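Local coordinates for uncharacterized protein (Leishmania major, PDB 2B4W) that is of unknown function but belongs to a family grouped with the beta-fructosidases, consistent with its largely beta, probably propeller-like architecture, at residues L20-V25 against D69-V74; C33-S38 against G305-P310; K40-I45 against L62-G67; H44-V49 against P84-I89; N90-F95 against F114-P119. All coordinates share one frame; numbering follows the deposited sequence.

Contact 1: L20-V25 against D69-V74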
# COMPACT_ATOMS: atom_id res chain seq x y z
N LEU A 20 -9.82 -6.08 -10.63
CA LEU A 20 -9.00 -5.75 -11.78
C LEU A 20 -8.81 -7.02 -12.61
O LEU A 20 -8.81 -8.12 -12.05
CB LEU A 20 -7.61 -5.22 -11.42
CG LEU A 20 -7.56 -4.02 -10.46
CD1 LEU A 20 -6.25 -3.25 -10.60
CD2 LEU A 20 -8.75 -3.12 -10.70
N THR A 21 -8.66 -6.84 -13.91
CA THR A 21 -8.32 -7.94 -14.80
C THR A 21 -6.88 -7.69 -15.25
O THR A 21 -6.53 -6.54 -15.55
CB THR A 21 -9.21 -8.12 -16.05
OG1 THR A 21 -9.05 -6.99 -16.91
CG2 THR A 21 -10.67 -8.22 -15.67
N PHE A 22 -6.05 -8.72 -15.25
CA PHE A 22 -4.64 -8.62 -15.62
C PHE A 22 -4.38 -9.56 -16.81
O PHE A 22 -4.90 -10.66 -16.77
CB PHE A 22 -3.69 -8.95 -14.47
CG PHE A 22 -3.78 -7.99 -13.30
CD1 PHE A 22 -4.68 -8.21 -12.27
CD2 PHE A 22 -2.97 -6.88 -13.25
CE1 PHE A 22 -4.74 -7.32 -11.22
CE2 PHE A 22 -3.02 -6.00 -12.20
CZ PHE A 22 -3.92 -6.20 -11.17
N LYS A 23 -3.60 -9.10 -17.78
CA LYS A 23 -3.22 -9.81 -18.99
C LYS A 23 -1.72 -9.89 -19.15
O LYS A 23 -0.96 -9.03 -18.74
CB LYS A 23 -3.82 -9.17 -20.23
CG LYS A 23 -5.34 -9.21 -20.32
CD LYS A 23 -5.84 -8.10 -21.24
CE LYS A 23 -6.74 -8.69 -22.32
NZ LYS A 23 -7.84 -9.49 -21.71
N GLY A 24 -1.34 -10.99 -19.80
CA GLY A 24 0.04 -11.33 -20.01
C GLY A 24 0.61 -12.08 -18.81
O GLY A 24 1.81 -12.32 -18.73
N VAL A 25 -0.21 -12.46 -17.82
CA VAL A 25 0.36 -13.30 -16.76
C VAL A 25 -0.56 -14.47 -16.48
O VAL A 25 -0.83 -14.81 -15.32
CB VAL A 25 0.63 -12.53 -15.46
CG1 VAL A 25 1.56 -11.35 -15.74
CG2 VAL A 25 -0.67 -12.06 -14.83
N ASP A 69 -10.14 -0.76 -15.64
CA ASP A 69 -9.79 -1.82 -14.69
C ASP A 69 -9.13 -3.03 -15.35
O ASP A 69 -9.18 -4.16 -14.88
CB ASP A 69 -11.03 -2.21 -13.87
CG ASP A 69 -11.62 -1.02 -13.14
OD1 ASP A 69 -10.89 -0.29 -12.43
OD2 ASP A 69 -12.85 -0.80 -13.24
N GLU A 70 -8.42 -2.79 -16.46
CA GLU A 70 -7.65 -3.75 -17.20
C GLU A 70 -6.21 -3.29 -17.41
O GLU A 70 -5.88 -2.20 -17.88
CB GLU A 70 -8.25 -4.05 -18.58
CG GLU A 70 -7.37 -5.03 -19.38
CD GLU A 70 -7.87 -5.10 -20.82
OE1 GLU A 70 -9.00 -5.59 -21.02
OE2 GLU A 70 -7.17 -4.66 -21.74
N PHE A 71 -5.30 -4.18 -17.04
CA PHE A 71 -3.87 -3.95 -16.93
C PHE A 71 -3.06 -5.03 -17.62
O PHE A 71 -3.22 -6.23 -17.37
CB PHE A 71 -3.52 -3.84 -15.43
CG PHE A 71 -3.94 -2.49 -14.85
CD1 PHE A 71 -3.06 -1.43 -14.93
CD2 PHE A 71 -5.17 -2.33 -14.25
CE1 PHE A 71 -3.43 -0.19 -14.43
CE2 PHE A 71 -5.55 -1.10 -13.74
CZ PHE A 71 -4.67 -0.05 -13.83
N THR A 72 -2.16 -4.61 -18.52
CA THR A 72 -1.35 -5.60 -19.22
C THR A 72 0.12 -5.51 -18.83
O THR A 72 0.75 -4.46 -18.74
CB THR A 72 -1.46 -5.48 -20.75
OG1 THR A 72 -2.79 -5.77 -21.16
CG2 THR A 72 -0.62 -6.52 -21.45
N ALA A 73 0.71 -6.68 -18.59
CA ALA A 73 2.08 -6.69 -18.09
C ALA A 73 3.00 -6.07 -19.12
O ALA A 73 2.81 -6.30 -20.32
CB ALA A 73 2.47 -8.13 -17.77
N VAL A 74 3.98 -5.31 -18.65
CA VAL A 74 4.97 -4.77 -19.58
C VAL A 74 6.11 -5.79 -19.73
O VAL A 74 6.71 -6.12 -18.71
CB VAL A 74 5.58 -3.44 -19.13
CG1 VAL A 74 6.81 -3.13 -19.97
CG2 VAL A 74 4.55 -2.33 -19.20
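Lys23 sets CG anti to its carbonyl carbon (chi1 -65°) and Glu70 sets CG anti to its backbone N (chi1 177°), and the two long side chains cross on the face they share with Thr21 and Thr72. Lys23 CD lies 3.6 Å from Glu70 CD; bends at chi3 and chi4 turn CE and NZ. Lys23 NZ stays 4.1 Å from Glu70 OE1, beyond a salt bridge, though the opposite charges probably attract. Thr21 OG1 lies 3.5 Å from Glu70 CB.

The other face is apolar. Phe22 and Phe71 lie side by side and point the same way, with Phe22 CD2 3.8 Å from Phe71 CB, while Leu20 CD1 reaches Phe71 CE2 at 3.9 Å. Pairing is parallel: Thr21 N donates to Asp69 O at 2.9 Å, Phe71 N to Thr21 O, Lys23 N to Phe71 O, and Ala73 N to Lys23 O at 2.9 Å. It illustrates how a strand pair divides polar from oily groups.

Strand 70-73 lies between strands 16-23 and 59-67, while 16-23 pairs on its other edge with 287-293, where Arg290 forms a salt bridge with Asp69. Phe22 and Phe71 both pack on Ile45 of strand 42-50.

Contact 2: C33-S38 against G305-P310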
# COMPACT_ATOMS: atom_id res chain seq x y z
N CYS A 33 -1.07 -5.07 -4.94
CA CYS A 33 -0.42 -4.18 -5.91
C CYS A 33 0.10 -2.93 -5.22
O CYS A 33 -0.25 -2.65 -4.07
CB CYS A 33 -1.44 -3.82 -6.98
SG CYS A 33 -1.89 -5.22 -8.05
N SER A 34 0.91 -2.16 -5.94
CA SER A 34 1.17 -0.80 -5.50
C SER A 34 -0.08 0.05 -5.70
O SER A 34 -1.05 -0.38 -6.34
CB SER A 34 2.31 -0.14 -6.26
OG SER A 34 2.04 -0.08 -7.64
N VAL A 35 -0.06 1.28 -5.21
CA VAL A 35 -1.16 2.17 -5.66
C VAL A 35 -0.98 2.42 -7.13
O VAL A 35 0.16 2.43 -7.64
CB VAL A 35 -1.15 3.48 -4.87
CG1 VAL A 35 0.13 4.24 -5.16
CG2 VAL A 35 -2.35 4.32 -5.25
N PRO A 36 -1.99 2.60 -7.96
CA PRO A 36 -1.68 3.02 -9.33
C PRO A 36 -0.93 4.34 -9.40
O PRO A 36 -0.92 5.13 -8.46
CB PRO A 36 -3.08 3.19 -9.95
CG PRO A 36 -3.87 2.16 -9.18
CD PRO A 36 -3.44 2.41 -7.75
N PHE A 37 -0.31 4.61 -10.55
CA PHE A 37 0.47 5.84 -10.73
C PHE A 37 0.41 6.17 -12.21
O PHE A 37 -0.17 5.36 -12.94
CB PHE A 37 1.93 5.73 -10.29
CG PHE A 37 2.74 4.67 -11.03
CD1 PHE A 37 2.68 3.32 -10.68
CD2 PHE A 37 3.57 5.03 -12.06
CE1 PHE A 37 3.44 2.39 -11.37
CE2 PHE A 37 4.34 4.12 -12.75
CZ PHE A 37 4.28 2.78 -12.40
N SER A 38 0.97 7.28 -12.65
CA SER A 38 0.98 7.56 -14.09
C SER A 38 2.40 7.84 -14.58
O SER A 38 3.22 8.40 -13.85
CB SER A 38 0.05 8.74 -14.40
OG SER A 38 0.80 9.80 -14.97
N GLY A 305 -0.16 16.94 -3.95
CA GLY A 305 0.77 16.16 -4.77
C GLY A 305 0.04 14.99 -5.41
O GLY A 305 -1.16 14.80 -5.22
N ASP A 306 0.79 14.22 -6.17
CA ASP A 306 0.31 13.10 -6.95
C ASP A 306 1.40 12.07 -7.23
O ASP A 306 2.58 12.24 -6.93
CB ASP A 306 -0.31 13.62 -8.25
CG ASP A 306 0.65 14.26 -9.22
OD1 ASP A 306 1.78 13.78 -9.41
OD2 ASP A 306 0.28 15.27 -9.85
N LEU A 307 0.95 10.99 -7.83
CA LEU A 307 1.83 9.90 -8.27
C LEU A 307 1.95 9.90 -9.77
O LEU A 307 1.94 8.91 -10.48
CB LEU A 307 1.33 8.56 -7.73
CG LEU A 307 1.23 8.58 -6.19
CD1 LEU A 307 0.37 7.48 -5.64
CD2 LEU A 307 2.63 8.52 -5.59
N HIS A 308 2.11 11.12 -10.28
CA HIS A 308 2.40 11.30 -11.70
C HIS A 308 3.90 11.54 -11.85
O HIS A 308 4.37 12.55 -11.32
CB HIS A 308 1.59 12.45 -12.29
CG HIS A 308 0.10 12.23 -12.27
ND1 HIS A 308 -0.78 13.11 -12.87
CD2 HIS A 308 -0.66 11.25 -11.74
CE1 HIS A 308 -2.01 12.68 -12.70
NE2 HIS A 308 -1.97 11.55 -12.02
N PHE A 309 4.59 10.64 -12.55
CA PHE A 309 6.04 10.68 -12.64
C PHE A 309 6.56 11.22 -13.97
O PHE A 309 6.12 10.77 -15.03
CB PHE A 309 6.66 9.28 -12.36
CG PHE A 309 6.44 8.87 -10.91
CD1 PHE A 309 7.28 9.34 -9.91
CD2 PHE A 309 5.39 8.06 -10.55
CE1 PHE A 309 7.06 9.00 -8.59
CE2 PHE A 309 5.15 7.74 -9.23
CZ PHE A 309 6.00 8.20 -8.24
N PRO A 310 7.50 12.15 -13.86
CA PRO A 310 8.14 12.77 -15.02
C PRO A 310 9.07 11.76 -15.69
O PRO A 310 9.63 10.88 -15.05
CB PRO A 310 8.93 13.92 -14.43
CG PRO A 310 9.09 13.67 -12.98
CD PRO A 310 8.06 12.68 -12.60
O HOH W 1 2.84 11.29 -15.15
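Leu307 meets Phe37 at its root, then Val35 and Pro36 at one tip. CB sits 3.9 Å from Phe37 CB. CG is held anti to the carbonyl carbon (chi1 -58°), and beyond it CD1 advances tip to tip on Val35, stopping 3.3 Å from Val35 CG1, tighter than a usual carbon-carbon contact. The same methyl lies 3.9 Å from Pro36 O.

The backbone just past this leucine does the polar work. Ser38 N donates to Leu307 O at 2.9 Å, and Phe309 N donates to Ser38 O at 2.9 Å (175° at the hydrogen). These bonds flank a parallel bridge between Ser38 and His308, a worked case of a chain end returning, more than 260 residues later, to add a short, weakly bonded strand beside 37-39, itself the neighbour of strand 42-50. An Asx turn precedes it: Asp306 OD1 accepts from His308 N at 2.8 Å, from above the carboxylate plane.

Ser38 OG stands over one face of the His308 imidazole and Asp306 CB over the opposite one, both toward the rim. Phe37 and Phe309 cross at about a right angle, Phe37 CD2 3.8 Å from Phe309 CD2, and Phe309 also packs on Met93 of strand 92-100.

Contact 3: K40-I45 against L62-G67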
# COMPACT_ATOMS: atom_id res chain seq x y z
N LYS A 40 4.52 8.49 -18.62
CA LYS A 40 4.50 8.56 -20.08
C LYS A 40 3.07 8.52 -20.64
O LYS A 40 2.76 7.92 -21.67
CB LYS A 40 5.33 7.43 -20.70
CG LYS A 40 6.83 7.65 -20.82
CD LYS A 40 7.56 6.39 -21.28
CE LYS A 40 9.02 6.65 -21.60
NZ LYS A 40 9.92 5.48 -21.43
N GLY A 41 2.15 9.21 -19.96
CA GLY A 41 0.80 9.36 -20.45
C GLY A 41 -0.13 8.22 -20.15
O GLY A 41 -1.29 8.21 -20.56
N LYS A 42 0.33 7.21 -19.41
CA LYS A 42 -0.58 6.12 -19.09
C LYS A 42 -0.52 5.72 -17.61
O LYS A 42 0.53 5.84 -16.99
CB LYS A 42 -0.28 4.88 -19.93
CG LYS A 42 0.52 5.11 -21.19
CD LYS A 42 0.25 4.05 -22.24
CE LYS A 42 1.38 4.00 -23.28
NZ LYS A 42 1.06 3.02 -24.38
N THR A 43 -1.67 5.24 -17.16
CA THR A 43 -1.88 4.71 -15.83
C THR A 43 -1.17 3.35 -15.79
O THR A 43 -1.28 2.56 -16.73
CB THR A 43 -3.37 4.58 -15.52
OG1 THR A 43 -3.96 5.88 -15.44
CG2 THR A 43 -3.61 3.93 -14.16
N HIS A 44 -0.43 3.12 -14.73
CA HIS A 44 0.36 1.91 -14.51
C HIS A 44 0.12 1.41 -13.08
O HIS A 44 -0.43 2.08 -12.20
CB HIS A 44 1.83 2.14 -14.69
CG HIS A 44 2.34 2.43 -16.06
ND1 HIS A 44 2.29 3.69 -16.62
CD2 HIS A 44 2.92 1.62 -16.98
CE1 HIS A 44 2.82 3.62 -17.82
NE2 HIS A 44 3.22 2.38 -18.09
N ILE A 45 0.54 0.17 -12.88
CA ILE A 45 0.48 -0.44 -11.56
C ILE A 45 1.55 -1.54 -11.45
O ILE A 45 1.79 -2.23 -12.44
CB ILE A 45 -0.91 -0.99 -11.22
CG1 ILE A 45 -1.08 -1.16 -9.72
CG2 ILE A 45 -1.24 -2.28 -11.95
CD1 ILE A 45 -2.45 -1.52 -9.21
N LEU A 62 5.47 -4.92 -13.80
CA LEU A 62 4.89 -3.62 -14.09
C LEU A 62 3.76 -3.86 -15.11
O LEU A 62 4.07 -4.53 -16.09
CB LEU A 62 5.90 -2.64 -14.67
CG LEU A 62 5.39 -1.26 -15.10
CD1 LEU A 62 5.05 -0.38 -13.90
CD2 LEU A 62 6.44 -0.59 -15.99
N PHE A 63 2.58 -3.31 -14.84
CA PHE A 63 1.44 -3.32 -15.72
C PHE A 63 0.98 -1.90 -16.13
O PHE A 63 0.94 -0.95 -15.34
CB PHE A 63 0.23 -3.99 -15.08
CG PHE A 63 0.46 -5.42 -14.59
CD1 PHE A 63 1.10 -5.64 -13.39
CD2 PHE A 63 0.01 -6.48 -15.35
CE1 PHE A 63 1.31 -6.95 -12.96
CE2 PHE A 63 0.19 -7.78 -14.93
CZ PHE A 63 0.84 -7.99 -13.73
N GLU A 64 0.62 -1.81 -17.40
CA GLU A 64 0.06 -0.68 -18.11
C GLU A 64 -1.44 -0.88 -18.28
O GLU A 64 -1.96 -1.89 -18.76
CB GLU A 64 0.73 -0.49 -19.48
CG GLU A 64 0.38 0.81 -20.18
CD GLU A 64 0.90 0.86 -21.61
OE1 GLU A 64 2.11 0.63 -21.84
OE2 GLU A 64 0.09 1.14 -22.52
N GLU A 65 -2.17 0.15 -17.85
CA GLU A 65 -3.59 0.21 -18.14
C GLU A 65 -3.89 0.05 -19.62
O GLU A 65 -3.45 0.82 -20.48
CB GLU A 65 -4.18 1.55 -17.66
CG GLU A 65 -5.67 1.62 -17.93
CD GLU A 65 -6.31 2.89 -17.38
OE1 GLU A 65 -6.33 3.91 -18.09
OE2 GLU A 65 -6.81 2.85 -16.23
N THR A 66 -4.68 -0.95 -20.00
CA THR A 66 -5.06 -1.01 -21.41
C THR A 66 -6.58 -1.06 -21.57
O THR A 66 -7.02 -1.39 -22.69
CB THR A 66 -4.51 -2.25 -22.15
OG1 THR A 66 -5.29 -3.34 -21.64
CG2 THR A 66 -3.05 -2.50 -21.88
N GLY A 67 -7.32 -0.75 -20.53
CA GLY A 67 -8.79 -0.66 -20.55
C GLY A 67 -9.29 -0.31 -19.16
O GLY A 67 -8.50 -0.28 -18.22
O HOH W 2 -4.40 5.12 -18.86
O HOH W 3 4.62 1.77 -20.17
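Lys42 and Glu64 supply the charged interaction of this antiparallel pair: Lys42 NZ donates to Glu64 OE2 at 2.8 Å, from above the carboxylate plane. Lys42 chi1 (-19°) lies away from any staggered position and Lys42 CD crowds the same oxygen, so the placing of the lysine is doubtful. A water 2.6 Å from His44 NE2, in the ring plane, donates to Glu64 OE1.

Backbone hydrogen bonds come next. Ile45 and Phe63 form a hydrogen-bonded pair, Ile45 N giving to Phe63 O at 2.7 Å and Phe63 N to Ile45 O at 2.7 Å; Glu65 N adds a bond to Thr43 O at 2.8 Å. Between these, His44 and Glu64 face each other as a non-hydrogen-bonded pair.

Side-chain packing follows strand alternation. The imidazole of His44 runs beside Glu64 and points the same way, with His44 NE2 3.9 Å from Glu64 CG. On the other face Ile45 CG2 touches Phe63 CB at 3.9 Å, and Phe63 packs on Phe71 and Ala73.

For the hairpin of strands 42-50 and 59-67 the chemistry implies two distinct faces: Glu64, shared between a lysine and a histidine-bound water, would probably be stabilised as a carboxylate, whereas the Ile45 face joins a hydrophobic interior.

Contact 4: H44-V49 against P84-I89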
# COMPACT_ATOMS: atom_id res chain seq x y z
N HIS A 44 -0.43 3.12 -14.73
CA HIS A 44 0.36 1.91 -14.51
C HIS A 44 0.12 1.41 -13.08
O HIS A 44 -0.43 2.08 -12.20
CB HIS A 44 1.83 2.14 -14.69
CG HIS A 44 2.34 2.43 -16.06
ND1 HIS A 44 2.29 3.69 -16.62
CD2 HIS A 44 2.92 1.62 -16.98
CE1 HIS A 44 2.82 3.62 -17.82
NE2 HIS A 44 3.22 2.38 -18.09
N ILE A 45 0.54 0.17 -12.88
CA ILE A 45 0.48 -0.44 -11.56
C ILE A 45 1.55 -1.54 -11.45
O ILE A 45 1.79 -2.23 -12.44
CB ILE A 45 -0.91 -0.99 -11.22
CG1 ILE A 45 -1.08 -1.16 -9.72
CG2 ILE A 45 -1.24 -2.28 -11.95
CD1 ILE A 45 -2.45 -1.52 -9.21
N TYR A 46 2.18 -1.63 -10.28
CA TYR A 46 3.01 -2.80 -10.00
C TYR A 46 2.16 -3.85 -9.29
O TYR A 46 1.38 -3.52 -8.40
CB TYR A 46 4.21 -2.49 -9.10
CG TYR A 46 5.21 -1.56 -9.71
CD1 TYR A 46 6.17 -1.99 -10.62
CD2 TYR A 46 5.19 -0.22 -9.35
CE1 TYR A 46 7.10 -1.11 -11.17
CE2 TYR A 46 6.10 0.65 -9.89
CZ TYR A 46 7.04 0.21 -10.79
OH TYR A 46 7.91 1.15 -11.29
N GLY A 47 2.33 -5.11 -9.66
CA GLY A 47 1.62 -6.19 -9.01
C GLY A 47 2.57 -7.29 -8.53
O GLY A 47 3.65 -7.54 -9.07
N ARG A 48 2.10 -7.94 -7.48
CA ARG A 48 2.76 -9.13 -6.94
C ARG A 48 2.16 -10.32 -7.67
O ARG A 48 0.93 -10.49 -7.66
CB ARG A 48 2.60 -9.20 -5.44
CG ARG A 48 2.89 -10.49 -4.73
CD ARG A 48 2.37 -10.50 -3.28
NE ARG A 48 2.88 -11.64 -2.58
CZ ARG A 48 3.04 -11.97 -1.33
NH1 ARG A 48 2.69 -11.22 -0.31
NH2 ARG A 48 3.59 -13.16 -1.07
N VAL A 49 2.99 -11.03 -8.38
CA VAL A 49 2.68 -12.15 -9.24
C VAL A 49 3.21 -13.47 -8.65
O VAL A 49 4.39 -13.71 -8.44
CB VAL A 49 3.26 -11.92 -10.64
CG1 VAL A 49 2.69 -12.95 -11.62
CG2 VAL A 49 2.91 -10.50 -11.07
N PRO A 84 4.68 -4.90 -3.75
CA PRO A 84 5.36 -3.67 -4.18
C PRO A 84 4.62 -2.41 -3.69
O PRO A 84 3.45 -2.45 -3.34
CB PRO A 84 5.33 -3.77 -5.69
CG PRO A 84 4.21 -4.70 -6.01
CD PRO A 84 4.00 -5.61 -4.84
N TYR A 85 5.32 -1.29 -3.62
CA TYR A 85 4.82 -0.04 -3.08
C TYR A 85 5.65 1.15 -3.56
O TYR A 85 6.84 1.05 -3.79
CB TYR A 85 4.76 0.02 -1.56
CG TYR A 85 6.01 -0.23 -0.77
CD1 TYR A 85 6.37 -1.56 -0.51
CD2 TYR A 85 6.81 0.79 -0.28
CE1 TYR A 85 7.51 -1.83 0.22
CE2 TYR A 85 7.96 0.51 0.45
CZ TYR A 85 8.30 -0.80 0.69
OH TYR A 85 9.42 -1.13 1.41
N ILE A 86 4.96 2.29 -3.71
CA ILE A 86 5.62 3.43 -4.32
C ILE A 86 5.36 4.72 -3.54
O ILE A 86 4.43 4.84 -2.75
CB ILE A 86 5.18 3.71 -5.78
CG1 ILE A 86 3.66 3.90 -5.93
CG2 ILE A 86 5.70 2.68 -6.75
CD1 ILE A 86 3.29 4.36 -7.34
N ALA A 87 6.24 5.67 -3.82
CA ALA A 87 6.11 7.02 -3.29
C ALA A 87 6.84 7.96 -4.23
O ALA A 87 7.71 7.52 -4.98
CB ALA A 87 6.62 7.14 -1.87
N LYS A 88 6.44 9.23 -4.19
CA LYS A 88 7.16 10.28 -4.91
C LYS A 88 7.86 11.19 -3.90
O LYS A 88 7.25 11.78 -3.02
CB LYS A 88 6.23 11.08 -5.81
CG LYS A 88 6.82 12.19 -6.66
CD LYS A 88 5.72 13.02 -7.34
CE LYS A 88 5.45 14.29 -6.56
NZ LYS A 88 4.27 15.05 -7.06
N ILE A 89 9.19 11.25 -4.06
CA ILE A 89 9.98 12.18 -3.26
C ILE A 89 10.88 12.95 -4.22
O ILE A 89 11.59 12.39 -5.06
CB ILE A 89 10.72 11.48 -2.12
CG1 ILE A 89 9.78 10.70 -1.19
CG2 ILE A 89 11.53 12.45 -1.26
CD1 ILE A 89 9.50 9.30 -1.65
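Tyr46 and Pro84 make the central apolar contact: Tyr46 CB lies 3.8 Å from Pro84 CG, and the pyrrolidine ring also rests against the backbone beyond, with Pro84 CG 4.0 Å from Gly47 C. Further along, Pro84 CD meets Arg48 CB at 3.9 Å. One proline ring therefore covers three consecutive residues of strand 42-50.

A second apolar contact involves the phenol. Tyr46 CG is anti to the carbonyl carbon (chi1 -65°), and the Tyr46 and Ile86 side chains cross at about a right angle, Tyr46 CE2 being 3.8 Å from Ile86 CG2. That methyl, anti to its own carbonyl carbon, faces the ring.

No hydrogen bond joins the two segments, and the polar ends are satisfied by others. Tyr46 OH bonds to Pro119 O, and Arg48 NH1 forms a salt bridge with Asp83 just before strand 84-89.

The arrangement exemplifies how separate sheets meet without backbone hydrogen bonds, mainly through side chains: the strand axes approach no closer than 7.0 Å, running at 153° to each other. Strand 42-50 belongs to the large mixed sheet, flanked there by 59-67, whereas 84-89 is an outermost strand of the antiparallel four-stranded sheet that continues through 92-100. Phe37, Phe95 and Trp79 surround the Tyr46 ring, and Met93 touches both Tyr46 and Ile86.

Contact 5: N90-F95 against F114-P119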
# COMPACT_ATOMS: atom_id res chain seq x y z
N ASN A 90 10.80 14.27 -4.11
CA ASN A 90 11.48 15.19 -5.03
C ASN A 90 11.43 14.78 -6.49
O ASN A 90 12.43 14.60 -7.20
CB ASN A 90 12.95 15.37 -4.62
CG ASN A 90 13.02 16.06 -3.27
OD1 ASN A 90 12.25 16.99 -3.04
ND2 ASN A 90 13.91 15.59 -2.41
N ASN A 91 10.23 14.63 -7.03
CA ASN A 91 10.07 14.43 -8.47
C ASN A 91 10.59 13.12 -8.99
O ASN A 91 10.76 12.96 -10.19
CB ASN A 91 10.74 15.63 -9.20
CG ASN A 91 9.96 16.87 -8.75
OD1 ASN A 91 10.53 17.79 -8.18
ND2 ASN A 91 8.65 16.89 -8.97
N GLU A 92 10.81 12.16 -8.08
CA GLU A 92 11.18 10.82 -8.52
C GLU A 92 10.46 9.76 -7.68
O GLU A 92 9.91 10.03 -6.61
CB GLU A 92 12.70 10.61 -8.46
CG GLU A 92 13.26 10.36 -7.08
CD GLU A 92 14.70 9.92 -7.05
OE1 GLU A 92 15.25 9.51 -8.09
OE2 GLU A 92 15.32 9.97 -5.96
N MSE A 93 10.52 8.58 -8.27
CA MSE A 93 9.94 7.38 -7.68
C MSE A 93 10.96 6.77 -6.70
O MSE A 93 12.13 6.62 -7.04
CB MSE A 93 9.53 6.37 -8.76
CG MSE A 93 8.86 5.12 -8.19
SE MSE A 93 8.40 3.77 -9.49
CE MSE A 93 6.64 4.54 -9.72
N ILE A 94 10.47 6.44 -5.53
CA ILE A 94 10.98 5.59 -4.48
C ILE A 94 10.07 4.35 -4.49
O ILE A 94 8.93 4.42 -4.05
CB ILE A 94 11.02 6.26 -3.13
CG1 ILE A 94 11.90 7.51 -3.04
CG2 ILE A 94 11.48 5.27 -2.04
CD1 ILE A 94 13.17 7.41 -3.86
N PHE A 95 10.63 3.29 -5.04
CA PHE A 95 9.96 2.00 -5.21
C PHE A 95 10.54 0.99 -4.22
O PHE A 95 11.75 0.96 -4.01
CB PHE A 95 10.11 1.50 -6.62
CG PHE A 95 9.79 0.03 -6.87
CD1 PHE A 95 8.50 -0.39 -7.12
CD2 PHE A 95 10.79 -0.93 -6.88
CE1 PHE A 95 8.21 -1.72 -7.39
CE2 PHE A 95 10.52 -2.26 -7.15
CZ PHE A 95 9.22 -2.66 -7.43
N PHE A 114 14.60 -0.85 -1.13
CA PHE A 114 14.26 0.45 -1.69
C PHE A 114 15.17 0.77 -2.89
O PHE A 114 16.37 0.54 -2.83
CB PHE A 114 14.39 1.59 -0.68
CG PHE A 114 13.28 1.63 0.37
CD1 PHE A 114 13.36 0.84 1.50
CD2 PHE A 114 12.19 2.46 0.17
CE1 PHE A 114 12.34 0.88 2.44
CE2 PHE A 114 11.18 2.51 1.12
CZ PHE A 114 11.26 1.72 2.23
N TYR A 115 14.55 1.28 -3.92
CA TYR A 115 15.06 1.62 -5.23
C TYR A 115 14.61 3.04 -5.56
O TYR A 115 13.53 3.45 -5.13
CB TYR A 115 14.57 0.72 -6.36
CG TYR A 115 14.74 -0.76 -6.12
CD1 TYR A 115 13.98 -1.39 -5.15
CD2 TYR A 115 15.65 -1.51 -6.85
CE1 TYR A 115 14.11 -2.73 -4.91
CE2 TYR A 115 15.80 -2.87 -6.61
CZ TYR A 115 15.02 -3.46 -5.64
OH TYR A 115 15.12 -4.81 -5.36
N ARG A 116 15.44 3.73 -6.32
CA ARG A 116 15.06 5.09 -6.72
C ARG A 116 15.27 5.26 -8.21
O ARG A 116 16.05 4.54 -8.85
CB ARG A 116 15.84 6.14 -5.94
CG ARG A 116 17.35 6.07 -6.14
CD ARG A 116 18.06 6.89 -5.06
NE ARG A 116 17.97 8.32 -5.37
CZ ARG A 116 18.12 9.32 -4.51
NH1 ARG A 116 18.40 9.09 -3.23
NH2 ARG A 116 18.00 10.57 -4.95
N GLY A 117 14.55 6.21 -8.79
CA GLY A 117 14.72 6.49 -10.19
C GLY A 117 13.44 6.90 -10.90
O GLY A 117 12.63 7.67 -10.39
N THR A 118 13.32 6.38 -12.11
CA THR A 118 12.10 6.47 -12.90
C THR A 118 11.47 5.09 -12.91
O THR A 118 12.19 4.13 -12.63
CB THR A 118 12.43 7.01 -14.30
OG1 THR A 118 11.24 7.43 -14.98
CG2 THR A 118 13.02 5.89 -15.14
N PRO A 119 10.19 4.93 -13.17
CA PRO A 119 9.46 3.64 -13.05
C PRO A 119 9.99 2.56 -14.01
O PRO A 119 9.71 1.39 -13.75
CB PRO A 119 8.02 4.01 -13.47
CG PRO A 119 7.94 5.47 -13.12
CD PRO A 119 9.30 6.00 -13.52
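The beta hairpin of strands 92-100 and 110-116, the middle pair of a four-stranded antiparallel sheet, is paired, at the end far from its connecting loop, by Met93 against Gly117 and Phe95 against Tyr115, both hydrogen-bonded pairs. Phe95 N donates to Tyr115 O at 2.9 Å and Tyr115 N to Phe95 O at 2.8 Å; Gly117 N and Met93 O bond at 3.0 Å, just where the chain turns a corner.

Alternation then sorts the side chains. Phe95 and Tyr115 lie side by side, Phe95 CD2 3.7 Å from Tyr115 CD1, and Met93, a selenomethionine, bends at chi3 to bring its CE within 3.8 Å of Pro119 CG. From the reverse face, Ile94 CG2 meets the edge of the Phe114 ring in its plane, at CD2, while Ile94 CD1 rests 3.6 Å from Arg116 CB. The guanidinium, also in cation-pi contact with Phe125, receives Glu92 over one face, with Glu92 OE2 2.9 Å from Arg116 NH2 in a salt bridge, the carboxylate and guanidinium planes 69° apart.

Contacts 4 and 5 are buried, contact 4 nearest the chain's centre, and contacts 1 to 3 partly so. Contacts 3 and 4 share His44 and Ile45, so strand 42-50 makes in-sheet hydrogen bonds with one partner and, within contact 4, apolar contacts with a second sheet. Contacts 1 and 3 sit on adjoining strand pairs of the mixed sheet, about 9 Å apart between centres, and contact 2 adds the chain's end there. Charge pairs appear in contacts 1, 3 and 5, where side chains reach the less buried faces; contact 4 has none between its segments. Phe37 of contact 2 touches Pro119 of contact 5, whose Ile94 O accepts from Ala87 N of contact 4.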